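Long-range contacts in class II aldolase/adducin N-terminal domain-containing protein (PDB 3M4R), which binds zinc in its class II aldolase/adducin-type domain, the N-terminal part of a longer protein that may be an oxidoreductase: residues R53-N62 against R73-D81; M129-I139 against H204-I215. All coordinates share one frame; numbering follows the deposited sequence. Where two conformers were deposited one is given.

Interaction 1: R53-N62 against R73-D81; sequences RIISVLRVKN and RGFTGIRMD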
loop_
_atom_site.group_PDB
_atom_site.type_symbol
_atom_site.label_atom_id
_atom_site.label_comp_id
_atom_site.label_asym_id
_atom_site.label_seq_id
_atom_site.Cartn_x
_atom_site.Cartn_y
_atom_site.Cartn_z
ATOM N N ARG A 53 15.969 17.221 -13.269
ATOM C CA ARG A 53 16.077 17.322 -11.839
ATOM C C ARG A 53 16.025 15.887 -11.269
ATOM O O ARG A 53 15.267 15.036 -11.751
ATOM C CB ARG A 53 14.989 18.223 -11.277
ATOM C CG ARG A 53 15.283 19.719 -11.576
ATOM C CD ARG A 53 14.131 20.710 -11.392
ATOM N NE ARG A 53 12.882 20.195 -11.949
ATOM C CZ ARG A 53 11.949 20.901 -12.578
ATOM N NH1 ARG A 53 10.878 20.247 -13.005
ATOM N NH2 ARG A 53 12.048 22.215 -12.761
ATOM N N ILE A 54 16.877 15.616 -10.289
ATOM C CA ILE A 54 16.851 14.324 -9.582
ATOM C C ILE A 54 15.826 14.499 -8.478
ATOM O O ILE A 54 15.918 15.445 -7.702
ATOM C CB ILE A 54 18.240 13.900 -9.039
ATOM C CG1 ILE A 54 19.256 13.893 -10.163
ATOM C CG2 ILE A 54 18.222 12.445 -8.489
ATOM C CD1 ILE A 54 18.769 13.149 -11.453
ATOM N N ILE A 55 14.805 13.651 -8.456
ATOM C CA ILE A 55 13.654 13.858 -7.551
ATOM C C ILE A 55 13.188 12.563 -6.940
ATOM O O ILE A 55 13.456 11.488 -7.483
ATOM C CB ILE A 55 12.417 14.477 -8.294
ATOM C CG1 ILE A 55 12.088 13.693 -9.574
ATOM C CG2 ILE A 55 12.653 15.989 -8.632
ATOM C CD1 ILE A 55 10.597 13.791 -10.010
ATOM N N SER A 56 12.422 12.690 -5.852
ATOM C CA SER A 56 11.852 11.567 -5.161
ATOM C C SER A 56 10.470 11.241 -5.770
ATOM O O SER A 56 9.642 12.124 -5.897
ATOM C CB SER A 56 11.730 11.912 -3.669
ATOM O OG SER A 56 11.111 10.839 -3.028
ATOM N N VAL A 57 10.299 10.013 -6.246
ATOM C CA VAL A 57 9.123 9.634 -7.012
ATOM C C VAL A 57 8.478 8.447 -6.292
ATOM O O VAL A 57 9.182 7.504 -5.902
ATOM C CB VAL A 57 9.460 9.242 -8.456
ATOM C CG1 VAL A 57 8.236 8.762 -9.207
ATOM C CG2 VAL A 57 10.127 10.473 -9.257
ATOM N N LEU A 58 7.159 8.515 -6.118
ATOM C CA LEU A 58 6.363 7.407 -5.705
ATOM C C LEU A 58 5.877 6.703 -6.935
ATOM O O LEU A 58 5.102 7.224 -7.704
ATOM C CB LEU A 58 5.162 7.836 -4.817
ATOM C CG LEU A 58 4.257 6.698 -4.307
ATOM C CD1 LEU A 58 4.951 5.902 -3.152
ATOM C CD2 LEU A 58 2.918 7.327 -3.862
ATOM N N ARG A 59 6.349 5.483 -7.122
ATOM C CA ARG A 59 5.898 4.642 -8.220
ATOM C C ARG A 59 4.808 3.760 -7.630
ATOM O O ARG A 59 5.069 2.876 -6.807
ATOM C CB ARG A 59 7.066 3.798 -8.766
ATOM C CG ARG A 59 8.048 4.534 -9.711
ATOM C CD ARG A 59 7.453 4.715 -11.110
ATOM N NE ARG A 59 8.156 5.726 -11.887
ATOM C CZ ARG A 59 7.789 6.205 -13.082
ATOM N NH1 ARG A 59 6.746 5.735 -13.727
ATOM N NH2 ARG A 59 8.496 7.197 -13.640
ATOM N N VAL A 60 3.578 4.037 -8.021
ATOM C CA VAL A 60 2.412 3.449 -7.403
ATOM C C VAL A 60 1.612 2.727 -8.466
ATOM O O VAL A 60 1.537 3.161 -9.610
ATOM C CB VAL A 60 1.526 4.489 -6.698
ATOM C CG1 VAL A 60 0.941 5.532 -7.709
ATOM C CG2 VAL A 60 0.378 3.830 -5.929
ATOM N N LYS A 61 1.012 1.606 -8.065
ATOM C CA LYS A 61 0.186 0.805 -8.938
ATOM C C LYS A 61 -0.854 1.635 -9.657
ATOM O O LYS A 61 -1.462 2.481 -9.045
ATOM C CB LYS A 61 -0.505 -0.288 -8.112
ATOM C CG LYS A 61 -1.206 -1.297 -8.946
ATOM C CD LYS A 61 -2.632 -1.224 -8.764
ATOM C CE LYS A 61 -3.331 -2.435 -9.351
ATOM N NZ LYS A 61 -4.428 -1.926 -10.269
ATOM N N ASN A 62 -1.069 1.370 -10.949
ATOM C CA ASN A 62 -2.001 2.157 -11.746
ATOM C C ASN A 62 -3.142 1.316 -12.278
ATOM O O ASN A 62 -3.197 0.128 -12.013
ATOM C CB ASN A 62 -1.263 2.949 -12.852
ATOM C CG ASN A 62 -0.599 2.079 -13.863
ATOM O OD1 ASN A 62 -1.158 1.064 -14.269
ATOM N ND2 ASN A 62 0.587 2.511 -14.346
ATOM N N ARG A 73 5.174 -1.077 -16.506
ATOM C CA ARG A 73 4.176 -0.144 -17.036
ATOM C C ARG A 73 3.062 0.116 -16.060
ATOM O O ARG A 73 2.370 1.119 -16.154
ATOM C CB ARG A 73 3.506 -0.676 -18.322
ATOM C CG ARG A 73 4.364 -0.695 -19.547
ATOM C CD ARG A 73 3.602 -1.393 -20.672
ATOM N NE ARG A 73 2.924 -2.591 -20.176
ATOM C CZ ARG A 73 2.019 -3.276 -20.858
ATOM N NH1 ARG A 73 1.660 -2.893 -22.071
ATOM N NH2 ARG A 73 1.478 -4.351 -20.323
ATOM N N GLY A 74 2.843 -0.821 -15.140
ATOM C CA GLY A 74 1.785 -0.666 -14.183
ATOM C C GLY A 74 2.072 0.230 -13.026
ATOM O O GLY A 74 1.278 0.247 -12.104
ATOM N N PHE A 75 3.215 0.922 -13.019
ATOM C CA PHE A 75 3.592 1.797 -11.929
ATOM C C PHE A 75 3.732 3.201 -12.451
ATOM O O PHE A 75 4.606 3.485 -13.279
ATOM C CB PHE A 75 4.846 1.301 -11.218
ATOM C CG PHE A 75 4.549 0.077 -10.423
ATOM C CD1 PHE A 75 4.577 -1.185 -11.042
ATOM C CD2 PHE A 75 4.047 0.182 -9.129
ATOM C CE1 PHE A 75 4.181 -2.339 -10.321
ATOM C CE2 PHE A 75 3.646 -0.969 -8.407
ATOM C CZ PHE A 75 3.712 -2.226 -9.008
ATOM N N THR A 76 2.885 4.071 -11.948
ATOM C CA THR A 76 2.792 5.467 -12.431
ATOM C C THR A 76 3.590 6.282 -11.434
ATOM O O THR A 76 3.494 6.072 -10.204
ATOM C CB THR A 76 1.345 5.887 -12.549
ATOM O OG1 THR A 76 0.757 5.257 -13.724
ATOM C CG2 THR A 76 1.132 7.476 -12.629
ATOM N N GLY A 77 4.404 7.205 -11.960
ATOM C CA GLY A 77 5.274 8.052 -11.146
ATOM C C GLY A 77 4.578 9.289 -10.632
ATOM O O GLY A 77 4.105 10.104 -11.449
ATOM N N ILE A 78 4.577 9.460 -9.305
ATOM C CA ILE A 78 3.996 10.630 -8.636
ATOM C C ILE A 78 5.097 11.361 -7.908
ATOM O O ILE A 78 5.908 10.758 -7.182
ATOM C CB ILE A 78 2.856 10.202 -7.639
ATOM C CG1 ILE A 78 1.751 9.432 -8.377
ATOM C CG2 ILE A 78 2.247 11.403 -6.849
ATOM C CD1 ILE A 78 0.938 10.222 -9.453
ATOM N N ARG A 79 5.169 12.655 -8.092
ATOM C CA ARG A 79 6.195 13.440 -7.396
ATOM C C ARG A 79 5.914 13.412 -5.907
ATOM O O ARG A 79 4.837 13.761 -5.489
ATOM C CB ARG A 79 6.209 14.895 -7.868
ATOM C CG ARG A 79 6.463 15.066 -9.353
ATOM C CD ARG A 79 6.409 16.523 -9.839
ATOM N NE ARG A 79 6.865 16.469 -11.214
ATOM C CZ ARG A 79 8.110 16.654 -11.623
ATOM N NH1 ARG A 79 9.068 17.036 -10.783
ATOM N NH2 ARG A 79 8.373 16.503 -12.905
HETATM N N MSE A 80 6.897 13.001 -5.099
HETATM C CA MSE A 80 6.706 12.938 -3.656
HETATM C C MSE A 80 6.598 14.328 -3.066
HETATM O O MSE A 80 5.817 14.516 -2.141
HETATM C CB MSE A 80 7.832 12.167 -2.940
HETATM C CG MSE A 80 7.559 10.629 -2.960
HETATM SE SE MSE A 80 6.035 10.061 -1.868
HETATM C CE MSE A 80 6.857 10.584 -0.179
ATOM N N ASP A 81 7.345 15.292 -3.586
ATOM C CA ASP A 81 7.203 16.675 -3.129
ATOM C C ASP A 81 5.743 17.109 -3.200
ATOM O O ASP A 81 5.211 17.643 -2.250
ATOM C CB ASP A 81 7.999 17.634 -4.012
ATOM C CG ASP A 81 9.450 17.755 -3.598
ATOM O OD1 ASP A 81 9.832 17.221 -2.532
ATOM O OD2 ASP A 81 10.219 18.435 -4.352
HETATM O O HOH W 1 9.301 14.915 -5.767
#

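Interaction 2: M129-I139 against H204-I215; sequences MHSHADAILSI and HINIVSRAENFI. With ZN (zinc ion), chain B.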
loop_
_atom_site.group_PDB
_atom_site.type_symbol
_atom_site.label_atom_id
_atom_site.label_comp_id
_atom_site.label_asym_id
_atom_site.label_seq_id
_atom_site.Cartn_x
_atom_site.Cartn_y
_atom_site.Cartn_z
HETATM N N MSE A 129 2.607 -1.908 0.918
HETATM C CA MSE A 129 1.688 -2.857 0.309
HETATM C C MSE A 129 0.337 -2.774 0.991
HETATM O O MSE A 129 0.239 -2.757 2.220
HETATM C CB MSE A 129 2.260 -4.258 0.464
HETATM C CG MSE A 129 3.528 -4.416 -0.347
HETATM SE SE MSE A 129 4.187 -6.244 -0.136
HETATM C CE MSE A 129 5.768 -5.937 -1.203
ATOM N N HIS A 130 -0.700 -2.749 0.175
ATOM C CA HIS A 130 -2.073 -2.614 0.612
ATOM C C HIS A 130 -2.897 -3.733 -0.033
ATOM O O HIS A 130 -2.916 -3.829 -1.252
ATOM C CB HIS A 130 -2.641 -1.281 0.146
ATOM C CG HIS A 130 -4.050 -1.057 0.563
ATOM N ND1 HIS A 130 -4.543 -1.510 1.773
ATOM C CD2 HIS A 130 -5.089 -0.471 -0.080
ATOM C CE1 HIS A 130 -5.822 -1.177 1.856
ATOM N NE2 HIS A 130 -6.179 -0.577 0.736
ATOM N N SER A 131 -3.597 -4.534 0.782
ATOM C CA SER A 131 -4.556 -5.508 0.279
ATOM C C SER A 131 -5.926 -5.384 0.961
ATOM O O SER A 131 -6.077 -4.766 2.003
ATOM C CB SER A 131 -4.027 -6.925 0.489
ATOM O OG SER A 131 -4.221 -7.341 1.836
ATOM N N HIS A 132 -6.911 -6.024 0.366
ATOM C CA HIS A 132 -8.217 -6.152 0.963
ATOM C C HIS A 132 -8.382 -7.629 1.371
ATOM O O HIS A 132 -9.377 -8.266 1.059
ATOM C CB HIS A 132 -9.302 -5.695 -0.014
ATOM C CG HIS A 132 -9.177 -4.257 -0.427
ATOM N ND1 HIS A 132 -9.851 -3.750 -1.515
ATOM C CD2 HIS A 132 -8.450 -3.224 0.084
ATOM C CE1 HIS A 132 -9.547 -2.468 -1.661
ATOM N NE2 HIS A 132 -8.710 -2.122 -0.698
ATOM N N ALA A 133 -7.380 -8.156 2.072
ATOM C CA ALA A 133 -7.298 -9.589 2.394
ATOM C C ALA A 133 -8.585 -10.064 3.047
ATOM O O ALA A 133 -9.030 -9.472 4.029
ATOM C CB ALA A 133 -6.129 -9.840 3.313
ATOM N N ASP A 134 -9.184 -11.110 2.480
ATOM C CA ASP A 134 -10.419 -11.688 3.011
ATOM C C ASP A 134 -10.412 -11.989 4.537
ATOM O O ASP A 134 -11.335 -11.610 5.237
ATOM C CB ASP A 134 -10.788 -12.959 2.238
ATOM C CG ASP A 134 -12.150 -13.481 2.628
ATOM O OD1 ASP A 134 -13.128 -12.740 2.352
ATOM O OD2 ASP A 134 -12.240 -14.598 3.228
ATOM N N ALA A 135 -9.385 -12.665 5.033
ATOM C CA ALA A 135 -9.281 -12.964 6.457
ATOM C C ALA A 135 -9.174 -11.694 7.327
ATOM O O ALA A 135 -9.572 -11.695 8.492
ATOM C CB ALA A 135 -8.091 -13.894 6.730
ATOM N N ILE A 136 -8.647 -10.614 6.775
ATOM C CA ILE A 136 -8.599 -9.348 7.522
ATOM C C ILE A 136 -9.993 -8.725 7.595
ATOM O O ILE A 136 -10.382 -8.164 8.633
ATOM C CB ILE A 136 -7.593 -8.377 6.923
ATOM C CG1 ILE A 136 -6.158 -8.854 7.219
ATOM C CG2 ILE A 136 -7.825 -6.961 7.448
ATOM C CD1 ILE A 136 -5.710 -8.826 8.709
ATOM N N LEU A 137 -10.743 -8.830 6.503
ATOM C CA LEU A 137 -12.103 -8.337 6.464
ATOM C C LEU A 137 -12.965 -9.110 7.457
ATOM O O LEU A 137 -13.738 -8.500 8.178
ATOM C CB LEU A 137 -12.690 -8.443 5.047
ATOM C CG LEU A 137 -12.269 -7.438 3.948
ATOM C CD1 LEU A 137 -13.019 -7.756 2.622
ATOM C CD2 LEU A 137 -12.546 -5.988 4.360
ATOM N N SER A 138 -12.797 -10.437 7.515
ATOM C CA SER A 138 -13.540 -11.278 8.450
ATOM C C SER A 138 -13.270 -10.942 9.903
ATOM O O SER A 138 -14.201 -10.765 10.670
ATOM C CB SER A 138 -13.192 -12.756 8.289
ATOM O OG SER A 138 -13.595 -13.252 7.032
ATOM N N ILE A 139 -11.994 -10.873 10.283
ATOM C CA ILE A 139 -11.656 -10.622 11.676
ATOM C C ILE A 139 -12.090 -9.234 12.106
ATOM O O ILE A 139 -12.536 -9.049 13.234
ATOM C CB ILE A 139 -10.151 -10.869 12.013
ATOM C CG1 ILE A 139 -10.034 -11.255 13.495
ATOM C CG2 ILE A 139 -9.305 -9.646 11.699
ATOM C CD1 ILE A 139 -8.668 -11.709 13.931
ATOM N N HIS A 204 3.222 -8.646 5.619
ATOM C CA HIS A 204 1.857 -8.847 5.149
ATOM C C HIS A 204 1.375 -10.291 5.393
ATOM O O HIS A 204 0.272 -10.527 5.896
ATOM C CB HIS A 204 1.755 -8.511 3.666
ATOM C CG HIS A 204 0.479 -7.826 3.303
ATOM N ND1 HIS A 204 0.351 -6.448 3.310
ATOM C CD2 HIS A 204 -0.721 -8.314 2.912
ATOM C CE1 HIS A 204 -0.900 -6.126 2.995
ATOM N NE2 HIS A 204 -1.559 -7.235 2.712
ATOM N N ILE A 205 2.207 -11.255 5.013
ATOM C CA ILE A 205 1.841 -12.672 5.144
ATOM C C ILE A 205 1.651 -13.048 6.603
ATOM O O ILE A 205 0.638 -13.658 6.957
ATOM C CB ILE A 205 2.880 -13.605 4.472
ATOM C CG1 ILE A 205 2.946 -13.363 2.961
ATOM C CG2 ILE A 205 2.579 -15.090 4.784
ATOM C CD1 ILE A 205 1.582 -13.394 2.261
ATOM N N ASN A 206 2.621 -12.676 7.439
ATOM C CA ASN A 206 2.589 -12.988 8.879
ATOM C C ASN A 206 1.289 -12.509 9.504
ATOM O O ASN A 206 0.611 -13.282 10.169
ATOM C CB ASN A 206 3.826 -12.398 9.582
ATOM C CG ASN A 206 5.049 -13.296 9.433
ATOM O OD1 ASN A 206 4.910 -14.530 9.465
ATOM N ND2 ASN A 206 6.238 -12.712 9.300
ATOM N N ILE A 207 0.874 -11.284 9.190
ATOM C CA ILE A 207 -0.357 -10.731 9.762
ATOM C C ILE A 207 -1.617 -11.391 9.233
ATOM O O ILE A 207 -2.514 -11.763 10.017
ATOM C CB ILE A 207 -0.453 -9.225 9.562
ATOM C CG1 ILE A 207 0.568 -8.518 10.477
ATOM C CG2 ILE A 207 -1.878 -8.724 9.822
ATOM C CD1 ILE A 207 0.957 -7.137 9.952
ATOM N N VAL A 208 -1.700 -11.598 7.931
ATOM C CA VAL A 208 -2.919 -12.162 7.378
ATOM C C VAL A 208 -3.056 -13.614 7.843
ATOM O O VAL A 208 -4.140 -14.047 8.192
ATOM C CB VAL A 208 -2.949 -12.090 5.844
ATOM C CG1 VAL A 208 -4.103 -12.875 5.292
ATOM C CG2 VAL A 208 -3.019 -10.592 5.379
ATOM N N SER A 209 -1.941 -14.342 7.861
ATOM C CA SER A 209 -1.958 -15.759 8.189
ATOM C C SER A 209 -2.349 -15.943 9.653
ATOM O O SER A 209 -3.037 -16.897 9.979
ATOM C CB SER A 209 -0.637 -16.459 7.812
ATOM O OG SER A 209 0.413 -16.203 8.730
ATOM N N ARG A 210 -1.966 -14.994 10.506
ATOM C CA ARG A 210 -2.444 -14.944 11.884
ATOM C C ARG A 210 -3.951 -14.688 11.986
ATOM O O ARG A 210 -4.642 -15.313 12.815
ATOM C CB ARG A 210 -1.648 -13.944 12.733
ATOM C CG ARG A 210 -0.188 -14.355 12.896
ATOM C CD ARG A 210 0.695 -13.273 13.517
ATOM N NE ARG A 210 0.574 -13.282 14.972
ATOM C CZ ARG A 210 1.419 -12.684 15.812
ATOM N NH1 ARG A 210 1.206 -12.746 17.118
ATOM N NH2 ARG A 210 2.469 -12.004 15.355
ATOM N N ALA A 211 -4.461 -13.814 11.139
ATOM C CA ALA A 211 -5.895 -13.583 11.032
ATOM C C ALA A 211 -6.603 -14.863 10.606
ATOM O O ALA A 211 -7.612 -15.241 11.192
ATOM C CB ALA A 211 -6.192 -12.468 10.005
ATOM N N GLU A 212 -6.083 -15.491 9.558
ATOM C CA GLU A 212 -6.680 -16.707 9.015
ATOM C C GLU A 212 -6.646 -17.850 10.047
ATOM O O GLU A 212 -7.677 -18.444 10.338
ATOM C CB GLU A 212 -5.975 -17.127 7.724
ATOM C CG GLU A 212 -6.863 -17.944 6.787
ATOM C CD GLU A 212 -6.073 -18.576 5.658
ATOM O OE1 GLU A 212 -6.120 -19.819 5.552
ATOM O OE2 GLU A 212 -5.392 -17.840 4.905
ATOM N N ASN A 213 -5.464 -18.108 10.610
ATOM C CA ASN A 213 -5.295 -19.053 11.735
ATOM C C ASN A 213 -6.388 -18.906 12.771
ATOM O O ASN A 213 -6.941 -19.899 13.234
ATOM C CB ASN A 213 -3.977 -18.799 12.488
ATOM C CG ASN A 213 -2.776 -19.502 11.872
ATOM O OD1 ASN A 213 -2.917 -20.523 11.198
ATOM N ND2 ASN A 213 -1.571 -18.969 12.135
ATOM N N PHE A 214 -6.667 -17.660 13.150
ATOM C CA PHE A 214 -7.626 -17.356 14.209
ATOM C C PHE A 214 -9.082 -17.615 13.827
ATOM O O PHE A 214 -9.856 -18.113 14.647
ATOM C CB PHE A 214 -7.475 -15.914 14.703
ATOM C CG PHE A 214 -8.532 -15.511 15.696
ATOM C CD1 PHE A 214 -8.369 -15.784 17.048
ATOM C CD2 PHE A 214 -9.703 -14.899 15.275
ATOM C CE1 PHE A 214 -9.369 -15.441 17.973
ATOM C CE2 PHE A 214 -10.693 -14.548 16.181
ATOM C CZ PHE A 214 -10.527 -14.817 17.530
ATOM N N ILE A 215 -9.476 -17.274 12.609
ATOM C CA ILE A 215 -10.839 -17.602 12.162
ATOM C C ILE A 215 -11.000 -19.066 11.588
ATOM O O ILE A 215 -12.114 -19.484 11.282
ATOM C CB ILE A 215 -11.374 -16.529 11.171
ATOM C CG1 ILE A 215 -10.662 -16.614 9.820
ATOM C CG2 ILE A 215 -11.226 -15.095 11.756
ATOM C CD1 ILE A 215 -10.883 -15.365 8.914
HETATM ZN ZN ZN B . -8.123 -0.126 -0.195
HETATM O O HOH W 2 -9.910 0.400 -0.984
#

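Interaction 1: R53-N62 against R73-D81
R59 and G77 face each other in a non-hydrogen-bonded pair of the antiparallel strands 54-61 and 75-79, the latter an outermost strand of the mixed sheet in this class II aldolase/adducin domain. From R59 CB, 4.1 Å from F75 CB, the arginine bends at chi2 (-76°) and folds back over its partner strand. R59 CD lies 3.8 Å from F75 O, and R59 CZ passes 3.7 Å from G77 CA, so the guanidinium rests one face on a residue without a side chain. R59 NE also passes over G77 CA and forms a salt bridge with E47 OE2; R59 NH1 donates to F75 O at 3.1 Å, the oxygen lying in the guanidinium plane, and pairs with E110 OE2; R59 NH2 barely reaches G77 CA. On the other face, V60 CG1 meets I78 CG1 and L58 CB meets M80 SE; helix 117-121 covers L58 and V60. The side-chain amide of N62 crosses T76 at about a right angle. With chi1 at 64°, N62 ND2 reaches R73 O on a lone pair at 2.9 Å, and T76 OG1, also hydrogen-bonded to P111 O, at 2.8 Å, tilted 18° from the amide plane.

Interaction 2: M129-I139 against H204-I215
The axes of helices 134-139 and 204-215 approach to 8.4 Å at 55°, and the axis of strand 129-131, which precedes helix 134-139, lies at 25° to that of helix 204-215. A135 is the knob at the helix crossing: its side chain drops among V208, A211, E212 and I215, with A135 CB 3.8 Å from E212 N. So small a side chain lets the backbones come close, and A135 O lies near A211 CB. I136 flanks the knob, I136 CD1 touching A211 CB at 3.9 Å and also I207 CG2, while its CG1 meets V208 CG2, the two side chains crossing at about a right angle. Further along, I139 CD1 extends to F214 CD2 (3.6 Å), and I215 CD1 reaches S138 CB at 3.5 Å. In the class II aldolase domain this strand-loop-helix unit carries part of the metal site: H130 NE2 and H132 NE2 bind zinc at 2.2 and 2.1 Å, with E116 and H188 completing the protein ligands and a water also bound. S131, between them, points the other way, to the helix. With chi1 at 79°, S131 OG lies in the plane of the H204 ring, 2.8 Å from H204 NE2 in a hydrogen bond whose donor may be either residue. T192 OG1 bonds to H204 ND1, fixing the rotation of the ring from both nitrogens.

How the interactions relate
Interactions 1 and 2 reach the same mixed sheet on opposite sides of the chain's centre, their centres about 28 Å apart and their nearest atoms about 8 Å. Strand 40-48, between strand 54-61 and strand 127-131, separates the two contacts, which do not touch. Segment 129-139 of interaction 2 supplies two of the four protein ligands of the zinc, H130 and H132, on the side turned away from helix 204-215, whereas interaction 1 only borders the site: the side chain of V60 lies about 7 Å from that of the zinc ligand E116 and about 8 Å from that of H130, and the side chain of K61 lies about 10 Å from the metal.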